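Local structure of COBE (Pseudomonas aeruginosa, 2W6K) at residues 23-31 with 59-67; 42-52 with 67-76. The protein takes part in cobalamin (vitamin B12) biosynthesis and belongs to the CbiG C-terminal family, its precise role not being defined here. All coordinates share one frame; numbering follows the deposited sequence.

Interaction 1 of 2, residues 23-31 with 59-67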
loop_
_atom_site.group_PDB
_atom_site.type_symbol
_atom_site.label_atom_id
_atom_site.label_comp_id
_atom_site.label_asym_id
_atom_site.label_seq_id
_atom_site.Cartn_x
_atom_site.Cartn_y
_atom_site.Cartn_z
ATOM N N SER A 23 -3.582 -0.578 -16.316
ATOM C CA SER A 23 -5.009 -0.221 -16.246
ATOM C C SER A 23 -5.586 -0.394 -14.840
ATOM O O SER A 23 -5.083 -1.198 -14.037
ATOM C CB SER A 23 -5.864 -1.048 -17.211
ATOM O OG SER A 23 -5.954 -2.408 -16.795
ATOM N N ALA A 24 -6.655 0.353 -14.569
ATOM C CA ALA A 24 -7.406 0.161 -13.317
ATOM C C ALA A 24 -7.906 -1.285 -13.205
ATOM O O ALA A 24 -7.881 -1.875 -12.128
ATOM C CB ALA A 24 -8.587 1.133 -13.225
ATOM N N GLU A 25 -8.325 -1.856 -14.343
ATOM C CA GLU A 25 -8.834 -3.237 -14.353
ATOM C C GLU A 25 -7.729 -4.234 -13.930
ATOM O O GLU A 25 -7.965 -5.127 -13.116
ATOM C CB GLU A 25 -9.430 -3.558 -15.733
ATOM C CG GLU A 25 -10.585 -2.608 -16.137
ATOM C CD GLU A 25 -10.182 -1.460 -17.109
ATOM O OE1 GLU A 25 -10.773 -1.410 -18.222
ATOM O OE2 GLU A 25 -9.310 -0.598 -16.781
ATOM N N HIS A 26 -6.517 -4.035 -14.434
ATOM C CA HIS A 26 -5.398 -4.892 -14.114
ATOM C C HIS A 26 -5.073 -4.748 -12.644
ATOM O O HIS A 26 -4.979 -5.758 -11.900
ATOM C CB HIS A 26 -4.187 -4.494 -14.936
ATOM C CG HIS A 26 -3.011 -5.396 -14.745
ATOM N ND1 HIS A 26 -2.576 -6.259 -15.725
ATOM C CD2 HIS A 26 -2.177 -5.565 -13.690
ATOM C CE1 HIS A 26 -1.515 -6.918 -15.287
ATOM N NE2 HIS A 26 -1.260 -6.524 -14.052
ATOM N N LEU A 27 -4.942 -3.501 -12.197
ATOM C CA LEU A 27 -4.614 -3.260 -10.789
ATOM C C LEU A 27 -5.685 -3.872 -9.889
ATOM O O LEU A 27 -5.363 -4.486 -8.864
ATOM C CB LEU A 27 -4.470 -1.754 -10.504
ATOM C CG LEU A 27 -3.289 -1.063 -11.196
ATOM C CD1 LEU A 27 -3.232 0.390 -10.867
ATOM C CD2 LEU A 27 -1.990 -1.730 -10.748
ATOM N N ARG A 28 -6.956 -3.706 -10.262
ATOM C CA ARG A 28 -8.040 -4.219 -9.408
ATOM C C ARG A 28 -7.963 -5.740 -9.282
ATOM O O ARG A 28 -8.171 -6.273 -8.194
ATOM C CB ARG A 28 -9.419 -3.799 -9.940
ATOM C CG ARG A 28 -10.548 -4.326 -9.052
ATOM C CD ARG A 28 -11.918 -3.936 -9.569
ATOM N NE ARG A 28 -12.182 -4.542 -10.870
ATOM C CZ ARG A 28 -13.047 -4.051 -11.760
ATOM N NH1 ARG A 28 -13.219 -4.657 -12.930
ATOM N NH2 ARG A 28 -13.759 -2.967 -11.488
ATOM N N ALA A 29 -7.680 -6.420 -10.390
ATOM C CA ALA A 29 -7.599 -7.912 -10.371
ATOM C C ALA A 29 -6.446 -8.392 -9.482
ATOM O O ALA A 29 -6.586 -9.334 -8.704
ATOM C CB ALA A 29 -7.468 -8.483 -11.758
ATOM N N LEU A 30 -5.320 -7.706 -9.562
ATOM C CA LEU A 30 -4.202 -8.084 -8.739
ATOM C C LEU A 30 -4.467 -7.765 -7.263
ATOM O O LEU A 30 -4.099 -8.547 -6.379
ATOM C CB LEU A 30 -2.934 -7.420 -9.219
ATOM C CG LEU A 30 -1.655 -7.821 -8.470
ATOM C CD1 LEU A 30 -1.335 -9.320 -8.567
ATOM C CD2 LEU A 30 -0.487 -7.034 -9.019
ATOM N N LEU A 31 -5.102 -6.624 -7.015
ATOM C CA LEU A 31 -5.468 -6.222 -5.668
ATOM C C LEU A 31 -6.410 -7.264 -5.059
ATOM O O LEU A 31 -6.207 -7.680 -3.916
ATOM C CB LEU A 31 -6.146 -4.841 -5.678
ATOM C CG LEU A 31 -6.625 -4.247 -4.339
ATOM C CD1 LEU A 31 -5.468 -4.098 -3.332
ATOM C CD2 LEU A 31 -7.264 -2.912 -4.582
ATOM N N GLY A 59 -4.375 5.227 -14.126
ATOM C CA GLY A 59 -4.809 3.908 -13.631
ATOM C C GLY A 59 -5.103 3.907 -12.133
ATOM O O GLY A 59 -6.120 3.357 -11.711
ATOM N N LEU A 60 -4.199 4.508 -11.334
ATOM C CA LEU A 60 -4.404 4.530 -9.877
ATOM C C LEU A 60 -5.554 5.430 -9.481
ATOM O O LEU A 60 -6.362 5.083 -8.600
ATOM C CB LEU A 60 -3.117 4.915 -9.117
ATOM C CG LEU A 60 -2.132 3.761 -8.885
ATOM C CD1 LEU A 60 -0.787 4.347 -8.420
ATOM C CD2 LEU A 60 -2.663 2.700 -7.888
ATOM N N ARG A 61 -5.649 6.583 -10.142
ATOM C CA ARG A 61 -6.758 7.449 -9.859
ATOM C C ARG A 61 -8.090 6.803 -10.220
ATOM O O ARG A 61 -9.078 6.947 -9.471
ATOM C CB ARG A 61 -6.566 8.804 -10.520
ATOM C CG ARG A 61 -5.509 9.648 -9.784
ATOM C CD ARG A 61 -5.672 11.125 -10.108
ATOM N NE ARG A 61 -5.467 11.413 -11.529
ATOM C CZ ARG A 61 -4.289 11.559 -12.129
ATOM N NH1 ARG A 61 -3.160 11.409 -11.457
ATOM N NH2 ARG A 61 -4.242 11.835 -13.430
ATOM N N GLN A 62 -8.126 6.068 -11.339
ATOM C CA GLN A 62 -9.385 5.408 -11.738
ATOM C C GLN A 62 -9.731 4.326 -10.743
ATOM O O GLN A 62 -10.923 4.149 -10.386
ATOM C CB GLN A 62 -9.286 4.813 -13.142
ATOM C CG GLN A 62 -9.259 5.887 -14.284
ATOM C CD GLN A 62 -9.030 5.265 -15.646
ATOM O OE1 GLN A 62 -9.386 4.104 -15.876
ATOM N NE2 GLN A 62 -8.408 6.018 -16.552
ATOM N N LEU A 63 -8.718 3.591 -10.284
ATOM C CA LEU A 63 -8.945 2.549 -9.254
ATOM C C LEU A 63 -9.507 3.162 -7.986
ATOM O O LEU A 63 -10.446 2.620 -7.381
ATOM C CB LEU A 63 -7.645 1.782 -8.931
ATOM C CG LEU A 63 -7.833 0.625 -7.943
ATOM C CD1 LEU A 63 -8.885 -0.379 -8.439
ATOM C CD2 LEU A 63 -6.494 -0.063 -7.763
ATOM N N ALA A 64 -8.963 4.311 -7.586
ATOM C CA ALA A 64 -9.465 4.970 -6.372
ATOM C C ALA A 64 -10.951 5.321 -6.575
ATOM O O ALA A 64 -11.756 5.134 -5.693
ATOM C CB ALA A 64 -8.665 6.208 -6.041
ATOM N N THR A 65 -11.301 5.784 -7.764
ATOM C CA THR A 65 -12.674 6.184 -8.033
ATOM C C THR A 65 -13.602 4.982 -7.995
ATOM O O THR A 65 -14.686 5.052 -7.384
ATOM C CB THR A 65 -12.769 6.935 -9.364
ATOM O OG1 THR A 65 -12.207 8.241 -9.171
ATOM C CG2 THR A 65 -14.247 7.095 -9.805
ATOM N N LEU A 66 -13.173 3.883 -8.604
ATOM C CA LEU A 66 -13.937 2.618 -8.551
ATOM C C LEU A 66 -14.218 2.196 -7.115
ATOM O O LEU A 66 -15.332 1.797 -6.781
ATOM C CB LEU A 66 -13.136 1.503 -9.221
ATOM C CG LEU A 66 -13.093 1.641 -10.749
ATOM C CD1 LEU A 66 -12.082 0.665 -11.322
ATOM C CD2 LEU A 66 -14.496 1.412 -11.342
ATOM N N LEU A 67 -13.186 2.257 -6.280
ATOM C CA LEU A 67 -13.288 1.843 -4.887
ATOM C C LEU A 67 -14.004 2.842 -4.008
ATOM O O LEU A 67 -14.327 2.529 -2.849
ATOM C CB LEU A 67 -11.883 1.613 -4.304
ATOM C CG LEU A 67 -11.114 0.433 -4.898
ATOM C CD1 LEU A 67 -9.661 0.441 -4.497
ATOM C CD2 LEU A 67 -11.785 -0.844 -4.412
HETATM O O HOH W 1 -7.425 2.323 -16.621
#

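Interaction 2 of 2, residues 42-52 with 67-76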
loop_
_atom_site.group_PDB
_atom_site.type_symbol
_atom_site.label_atom_id
_atom_site.label_comp_id
_atom_site.label_asym_id
_atom_site.label_seq_id
_atom_site.Cartn_x
_atom_site.Cartn_y
_atom_site.Cartn_z
ATOM N N LEU A 42 -12.130 -6.642 -0.482
ATOM C CA LEU A 42 -11.964 -5.269 -0.972
ATOM C C LEU A 42 -12.764 -4.281 -0.147
ATOM O O LEU A 42 -12.382 -3.125 -0.029
ATOM C CB LEU A 42 -12.447 -5.144 -2.414
ATOM C CG LEU A 42 -11.557 -5.554 -3.567
ATOM C CD1 LEU A 42 -12.476 -5.629 -4.797
ATOM C CD2 LEU A 42 -10.400 -4.586 -3.805
ATOM N N ALA A 43 -13.905 -4.720 0.398
ATOM C CA ALA A 43 -14.708 -3.862 1.298
ATOM C C ALA A 43 -13.949 -3.348 2.536
ATOM O O ALA A 43 -14.271 -2.299 3.096
ATOM C CB ALA A 43 -15.970 -4.611 1.727
ATOM N N GLU A 44 -12.919 -4.093 2.936
ATOM C CA GLU A 44 -12.147 -3.791 4.123
ATOM C C GLU A 44 -11.031 -2.775 3.911
ATOM O O GLU A 44 -10.507 -2.218 4.871
ATOM C CB GLU A 44 -11.532 -5.073 4.678
ATOM C CG GLU A 44 -12.564 -6.043 5.176
ATOM C CD GLU A 44 -11.895 -7.226 5.787
ATOM O OE1 GLU A 44 -11.824 -8.277 5.119
ATOM O OE2 GLU A 44 -11.414 -7.061 6.916
ATOM N N LEU A 45 -10.628 -2.572 2.661
ATOM C CA LEU A 45 -9.580 -1.588 2.381
ATOM C C LEU A 45 -9.986 -0.194 2.792
ATOM O O LEU A 45 -11.083 0.243 2.458
ATOM C CB LEU A 45 -9.338 -1.508 0.876
ATOM C CG LEU A 45 -8.305 -2.337 0.168
ATOM C CD1 LEU A 45 -8.102 -1.682 -1.193
ATOM C CD2 LEU A 45 -6.991 -2.399 0.955
ATOM N N ASP A 46 -9.078 0.525 3.435
ATOM C CA ASP A 46 -9.270 1.930 3.766
ATOM C C ASP A 46 -8.701 2.907 2.734
ATOM O O ASP A 46 -9.282 3.967 2.506
ATOM C CB ASP A 46 -8.708 2.222 5.133
ATOM C CG ASP A 46 -9.464 1.490 6.217
ATOM O OD1 ASP A 46 -10.602 1.911 6.529
ATOM O OD2 ASP A 46 -8.942 0.493 6.732
ATOM N N ALA A 47 -7.561 2.580 2.126
ATOM C CA ALA A 47 -6.926 3.527 1.198
ATOM C C ALA A 47 -5.902 2.812 0.345
ATOM O O ALA A 47 -5.459 1.719 0.703
ATOM C CB ALA A 47 -6.233 4.610 1.972
ATOM N N LEU A 48 -5.491 3.472 -0.737
ATOM C CA LEU A 48 -4.408 2.957 -1.559
ATOM C C LEU A 48 -3.228 3.910 -1.373
ATOM O O LEU A 48 -3.423 5.095 -1.056
ATOM C CB LEU A 48 -4.775 2.965 -3.037
ATOM C CG LEU A 48 -6.075 2.273 -3.473
ATOM C CD1 LEU A 48 -6.278 2.612 -4.890
ATOM C CD2 LEU A 48 -5.919 0.753 -3.266
ATOM N N ALA A 49 -2.010 3.397 -1.535
ATOM C CA ALA A 49 -0.817 4.242 -1.380
ATOM C C ALA A 49 0.166 3.953 -2.485
ATOM O O ALA A 49 0.292 2.818 -2.900
ATOM C CB ALA A 49 -0.138 3.994 -0.034
ATOM N N SER A 50 0.862 4.994 -2.946
ATOM C CA SER A 50 1.957 4.791 -3.894
ATOM C C SER A 50 2.959 5.913 -3.742
ATOM O O SER A 50 2.906 6.683 -2.809
ATOM C CB SER A 50 1.446 4.682 -5.352
ATOM O OG SER A 50 2.465 4.195 -6.216
ATOM N N ILE A 51 3.931 5.922 -4.628
ATOM C CA ILE A 51 4.961 6.963 -4.574
ATOM C C ILE A 51 4.586 8.171 -5.426
ATOM O O ILE A 51 3.983 8.048 -6.492
ATOM C CB ILE A 51 6.336 6.386 -4.983
ATOM C CG1 ILE A 51 7.462 7.361 -4.608
ATOM C CG2 ILE A 51 6.375 6.040 -6.433
ATOM C CD1 ILE A 51 8.858 6.673 -4.622
ATOM N N ASP A 52 4.968 9.354 -4.951
ATOM C CA ASP A 52 4.705 10.559 -5.672
ATOM C C ASP A 52 5.867 10.752 -6.605
ATOM O O ASP A 52 6.985 10.276 -6.341
ATOM C CB ASP A 52 4.567 11.771 -4.736
ATOM C CG ASP A 52 3.715 12.862 -5.344
ATOM O OD1 ASP A 52 3.225 12.692 -6.491
ATOM O OD2 ASP A 52 3.518 13.883 -4.682
ATOM N N LEU A 67 -13.186 2.257 -6.280
ATOM C CA LEU A 67 -13.288 1.843 -4.887
ATOM C C LEU A 67 -14.004 2.842 -4.008
ATOM O O LEU A 67 -14.327 2.529 -2.849
ATOM C CB LEU A 67 -11.883 1.613 -4.304
ATOM C CG LEU A 67 -11.114 0.433 -4.898
ATOM C CD1 LEU A 67 -9.661 0.441 -4.497
ATOM C CD2 LEU A 67 -11.785 -0.844 -4.412
ATOM N N GLU A 68 -14.221 4.053 -4.525
ATOM C CA GLU A 68 -14.704 5.179 -3.695
ATOM C C GLU A 68 -13.868 5.378 -2.418
ATOM O O GLU A 68 -14.406 5.650 -1.326
ATOM C CB GLU A 68 -16.201 5.020 -3.368
ATOM C CG GLU A 68 -17.022 4.647 -4.584
ATOM C CD GLU A 68 -18.521 4.751 -4.370
ATOM O OE1 GLU A 68 -19.058 4.188 -3.380
ATOM O OE2 GLU A 68 -19.167 5.395 -5.219
ATOM N N ARG A 69 -12.544 5.266 -2.581
ATOM C CA ARG A 69 -11.583 5.248 -1.497
ATOM C C ARG A 69 -10.369 6.046 -1.995
ATOM O O ARG A 69 -10.076 6.052 -3.205
ATOM C CB ARG A 69 -11.138 3.803 -1.247
ATOM C CG ARG A 69 -11.225 3.267 0.192
ATOM C CD ARG A 69 -12.539 2.513 0.565
ATOM N NE ARG A 69 -13.179 1.708 -0.494
ATOM C CZ ARG A 69 -13.297 0.383 -0.496
ATOM N NH1 ARG A 69 -12.785 -0.372 0.493
ATOM N NH2 ARG A 69 -13.908 -0.198 -1.519
ATOM N N PRO A 70 -9.660 6.708 -1.089
ATOM C CA PRO A 70 -8.596 7.555 -1.544
ATOM C C PRO A 70 -7.312 6.837 -1.945
ATOM O O PRO A 70 -7.023 5.756 -1.425
ATOM C CB PRO A 70 -8.288 8.406 -0.302
ATOM C CG PRO A 70 -8.598 7.556 0.795
ATOM C CD PRO A 70 -9.820 6.804 0.371
ATOM N N VAL A 71 -6.550 7.487 -2.835
ATOM C CA VAL A 71 -5.158 7.113 -3.129
ATOM C C VAL A 71 -4.249 8.278 -2.744
ATOM O O VAL A 71 -4.533 9.449 -3.082
ATOM C CB VAL A 71 -4.933 6.659 -4.613
ATOM C CG1 VAL A 71 -5.355 7.761 -5.602
ATOM C CG2 VAL A 71 -3.470 6.237 -4.851
ATOM N N HIS A 72 -3.209 7.939 -1.982
ATOM C CA HIS A 72 -2.235 8.885 -1.456
ATOM C C HIS A 72 -0.926 8.603 -2.119
ATOM O O HIS A 72 -0.512 7.446 -2.210
ATOM C CB HIS A 72 -2.076 8.697 0.050
ATOM C CG HIS A 72 -3.316 8.992 0.829
ATOM N ND1 HIS A 72 -3.525 10.194 1.477
ATOM C CD2 HIS A 72 -4.417 8.243 1.062
ATOM C CE1 HIS A 72 -4.698 10.161 2.088
ATOM N NE2 HIS A 72 -5.259 8.989 1.851
ATOM N N PHE A 73 -0.264 9.665 -2.562
ATOM C CA PHE A 73 1.056 9.560 -3.153
ATOM C C PHE A 73 2.060 10.176 -2.207
ATOM O O PHE A 73 1.952 11.373 -1.851
ATOM C CB PHE A 73 1.057 10.240 -4.511
ATOM C CG PHE A 73 0.116 9.602 -5.493
ATOM C CD1 PHE A 73 0.518 8.499 -6.249
ATOM C CD2 PHE A 73 -1.177 10.102 -5.645
ATOM C CE1 PHE A 73 -0.350 7.902 -7.150
ATOM C CE2 PHE A 73 -2.062 9.513 -6.550
ATOM C CZ PHE A 73 -1.655 8.416 -7.303
ATOM N N LEU A 74 2.994 9.350 -1.754
ATOM C CA LEU A 74 3.917 9.729 -0.689
ATOM C C LEU A 74 5.297 10.112 -1.234
ATOM O O LEU A 74 5.780 9.556 -2.221
ATOM C CB LEU A 74 4.033 8.610 0.363
ATOM C CG LEU A 74 2.742 8.419 1.183
ATOM C CD1 LEU A 74 1.937 7.292 0.645
ATOM C CD2 LEU A 74 3.041 8.207 2.653
ATOM N N ALA A 75 5.947 11.042 -0.543
ATOM C CA ALA A 75 7.280 11.470 -0.981
ATOM C C ALA A 75 8.262 10.305 -0.960
ATOM O O ALA A 75 8.250 9.506 -0.019
ATOM C CB ALA A 75 7.794 12.587 -0.028
ATOM N N PRO A 76 9.148 10.230 -1.971
ATOM C CA PRO A 76 10.209 9.230 -1.959
ATOM C C PRO A 76 10.976 9.252 -0.626
ATOM O O PRO A 76 11.271 8.189 -0.055
ATOM C CB PRO A 76 11.086 9.657 -3.157
ATOM C CG PRO A 76 10.100 10.269 -4.119
ATOM C CD PRO A 76 9.159 11.039 -3.210
#

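Interaction 1 of 2, residues 23-31 with 59-67
Ala24 and Leu63 carry the packing of two neighbouring helices, 24-31 and 59-67, each serving as a knob in a hole of the other. The axes cross at -61° and approach to 8.7 Å, and both helices lie on the same face of the mixed sheet of this CbiG C-terminal fold. Starting at the N-cap, Ser23 takes the amide of its own helix, His26 N donating to Ser23 OG. The methyl of Ala24 then drops among Gly59, Gln62, Leu63 and Leu66; Ala24 CB lies 3.7 Å from Gly59 O and equally far from Gln62 CB. With no side chain at Gly59, the first turn of helix 24-31 comes close here, the two CA atoms of Ala24 and Gly59 being 4.6 Å apart. A water sits beside this first turn, accepting from Ala24 N and donating to Gln62 OE1, with a weak link to Glu25 OE2; it thus satisfies an amide of the first turn. Leu27 follows on the inner side. Its CD1 reaches Leu60 CD2 at 3.8 Å, the two side chains crossing at about a right angle, and beneath them Ile16 of strand 12-18 touches both. Leu63 has CG anti to its backbone N (chi1 -176°), which carries its fork between the turns of helix 24-31: CD2 packs on Leu27 CB, while CD1 lies 3.8 Å from Arg28 CB. Arg28 closes the outer side, its chain, bent at chi3, crossing Leu66, whose CD1 meets the guanidinium obliquely. Last, Leu31 points inward and meets Leu67 tip to tip, Leu31 CD2 to Leu67 CD1 at 4.1 Å.

Interaction 2 of 2, residues 42-52 with 67-76
Arg69 turns its guanidinium edge to Leu42 O and Leu45 O, at the entry to the parallel pairing of strands 47-51 and 71-74 in a beta-alpha-beta unit. Its chain bends at chi2 and chi3 (93° and 35°), so that NH1 serves both Leu45 O, at 2.7 Å, and Leu42 O, at 2.8 Å, while NE and NH2 together grip Leu67 O, which lies in the guanidinium plane. Next to it, Leu67 crosses Leu48 at about a right angle, with Leu67 CD1 4.0 Å from Leu48 CD2. Further along, side chains alternate between the two faces. Leu48 CB meets Val71 CG2, and Ser50 CB lies obliquely by the Phe73 ring on the face toward helix 58-67; on the opposite face Ala49 CB touches Leu74 CD1, and the His72 ring turns its edge to Leu48 O. Five backbone bonds join the strands, from Leu48 N to Pro70 O through to Asp52 N and Leu74 O, 2.9 Å apart. At the far end the Ile51 side chain crosses Pro76 at about a right angle. Four N-H bonds from one arginine thus tie the 3-10 turn at 42-44 and its exit to Leu67 O, a cation probably stabilised by these carbonyl dipoles.

In the fold
Interaction 1 is a mainly buried helix-helix contact, whereas interaction 2 is partly buried and joins an inner strand to the strand at one edge of the sheet. Together they account for most of one beta-alpha-beta unit: helix 58-67 links the two strands of interaction 2 and packs beside helix 24-37 in interaction 1. Leu67 belongs to both, and Leu31 continues the apolar layer by touching Leu42 and Leu45, as Ala64 does by touching Val71. The chemistry differs accordingly. Between the helices, methyls interlock and a water bridges beside the first turn of helix 24-37; between the strands, backbone hydrogen bonds and an arginine's grip on carbonyls dominate.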